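Local coordinates for protein muconate lactonizing enzyme (Corynebacterium glutamicum, PDB 3I4K) that belongs to the enolase superfamily, as a muconate lactonizing enzyme-type protein that carries a magnesium ion in its barrel domain, at residues 364-367 / 368-372. Residues are numbered along the deposited sequence; the frame is centred on the assembly and turned at random.
Sequences VDMD and KVNFY
Val364, the last residue but one before the helix, sets its CB 4.3 Å from CG2 of Val369, an apolar touch extended by Ile341 and Tyr50 around Val364. Asp365 follows at the N-cap. Its CG stands anti to the backbone N (chi1 177°), which brings OD1 to the amides of the first turn: OD1 accepts from Lys368 N at 2.9 Å, the N-H coming in from above the carboxylate plane, and more weakly from Asp367 N. Two amides of the first turn thus share one oxygen, while the backbone O of Asp365 takes Val369 N at 2.9 Å. Lys368 lays its CG 4.0 Å from CG of Asp365, then runs extended, leaving NZ 5.3 Å from OD2 of Asp365, too far for a salt bridge; its long, weak ion pair is with Asp338. The selenomethionine Met366, bent at chi2 and chi3, folds its SE to 4.0 Å from CB of the buried Val369, and both side chains also touch Arg14 of strand 8-25. The carbonyl O of Met366 accepts from Asn370 N. Asp367 O closes the next turn, receiving Phe371 N at 2.8 Å. The arrangement is a classic aspartate N-cap, here starting the short C-terminal helix 366-372 that lies against strand 8-25 of the antiparallel sheet in this enolase-superfamily fold.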
loop_
_atom_site.group_PDB
_atom_site.type_symbol
_atom_site.label_atom_id
_atom_site.label_comp_id
_atom_site.label_asym_id
_atom_site.label_seq_id
_atom_site.Cartn_x
_atom_site.Cartn_y
_atom_site.Cartn_z
ATOM N N VAL A 364 11.781 -20.905 14.887
ATOM C CA VAL A 364 10.932 -21.711 15.750
ATOM C C VAL A 364 11.707 -22.844 16.404
ATOM O O VAL A 364 12.709 -23.312 15.866
ATOM C CB VAL A 364 9.760 -22.321 14.961
ATOM C CG1 VAL A 364 8.940 -21.218 14.306
ATOM C CG2 VAL A 364 10.287 -23.277 13.914
ATOM N N ASP A 365 11.241 -23.266 17.575
ATOM C CA ASP A 365 11.851 -24.366 18.313
ATOM C C ASP A 365 10.900 -25.544 18.142
ATOM O O ASP A 365 9.958 -25.707 18.919
ATOM C CB ASP A 365 11.971 -24.020 19.799
ATOM C CG ASP A 365 12.529 -25.174 20.629
ATOM O OD1 ASP A 365 12.065 -26.322 20.451
ATOM O OD2 ASP A 365 13.418 -24.931 21.468
HETATM N N MSE A 366 11.150 -26.359 17.123
HETATM C CA MSE A 366 10.300 -27.505 16.836
HETATM C C MSE A 366 9.964 -28.403 18.016
HETATM O O MSE A 366 8.926 -29.071 18.015
HETATM C CB MSE A 366 10.912 -28.334 15.712
HETATM C CG MSE A 366 10.677 -27.715 14.351
HETATM SE SE MSE A 366 8.795 -27.293 14.145
HETATM C CE MSE A 366 8.204 -28.927 13.278
ATOM N N ASP A 367 10.833 -28.428 19.018
ATOM C CA ASP A 367 10.573 -29.254 20.187
ATOM C C ASP A 367 9.399 -28.670 20.952
ATOM O O ASP A 367 8.446 -29.381 21.282
ATOM C CB ASP A 367 11.807 -29.324 21.091
ATOM C CG ASP A 367 12.915 -30.171 20.492
ATOM O OD1 ASP A 367 12.635 -31.330 20.120
ATOM O OD2 ASP A 367 14.062 -29.683 20.397
ATOM N N LYS A 368 9.467 -27.371 21.229
ATOM C CA LYS A 368 8.396 -26.703 21.954
ATOM C C LYS A 368 7.141 -26.599 21.098
ATOM O O LYS A 368 6.029 -26.565 21.621
ATOM C CB LYS A 368 8.855 -25.325 22.426
ATOM C CG LYS A 368 9.871 -25.408 23.553
ATOM C CD LYS A 368 10.180 -24.049 24.143
ATOM C CE LYS A 368 11.085 -24.178 25.354
ATOM N NZ LYS A 368 11.404 -22.850 25.952
ATOM N N VAL A 369 7.318 -26.562 19.782
ATOM C CA VAL A 369 6.181 -26.502 18.874
ATOM C C VAL A 369 5.453 -27.836 18.987
ATOM O O VAL A 369 4.225 -27.886 19.086
ATOM C CB VAL A 369 6.630 -26.303 17.414
ATOM C CG1 VAL A 369 5.475 -26.605 16.465
ATOM C CG2 VAL A 369 7.121 -24.880 17.212
ATOM N N ASN A 370 6.227 -28.915 18.970
ATOM C CA ASN A 370 5.680 -30.260 19.084
ATOM C C ASN A 370 5.047 -30.445 20.460
ATOM O O ASN A 370 3.995 -31.071 20.591
ATOM C CB ASN A 370 6.794 -31.290 18.883
ATOM C CG ASN A 370 7.201 -31.432 17.432
ATOM O OD1 ASN A 370 8.325 -31.837 17.130
ATOM N ND2 ASN A 370 6.283 -31.116 16.521
ATOM N N PHE A 371 5.692 -29.881 21.477
ATOM C CA PHE A 371 5.218 -29.985 22.851
ATOM C C PHE A 371 3.846 -29.361 23.052
ATOM O O PHE A 371 2.997 -29.919 23.749
ATOM C CB PHE A 371 6.207 -29.313 23.805
ATOM C CG PHE A 371 5.806 -29.402 25.255
ATOM C CD1 PHE A 371 5.689 -30.640 25.883
ATOM C CD2 PHE A 371 5.546 -28.251 25.992
ATOM C CE1 PHE A 371 5.319 -30.732 27.230
ATOM C CE2 PHE A 371 5.176 -28.329 27.338
ATOM C CZ PHE A 371 5.063 -29.574 27.958
ATOM N N TYR A 372 3.637 -28.203 22.436
ATOM C CA TYR A 372 2.378 -27.486 22.571
ATOM C C TYR A 372 1.331 -27.798 21.518
ATOM O O TYR A 372 0.245 -27.220 21.530
ATOM C CB TYR A 372 2.657 -25.985 22.605
ATOM C CG TYR A 372 3.282 -25.547 23.904
ATOM C CD1 TYR A 372 2.553 -25.590 25.092
ATOM C CD2 TYR A 372 4.608 -25.129 23.959
ATOM C CE1 TYR A 372 3.129 -25.229 26.306
ATOM C CE2 TYR A 372 5.198 -24.766 25.167
ATOM C CZ TYR A 372 4.452 -24.818 26.338
ATOM O OH TYR A 372 5.025 -24.469 27.542
#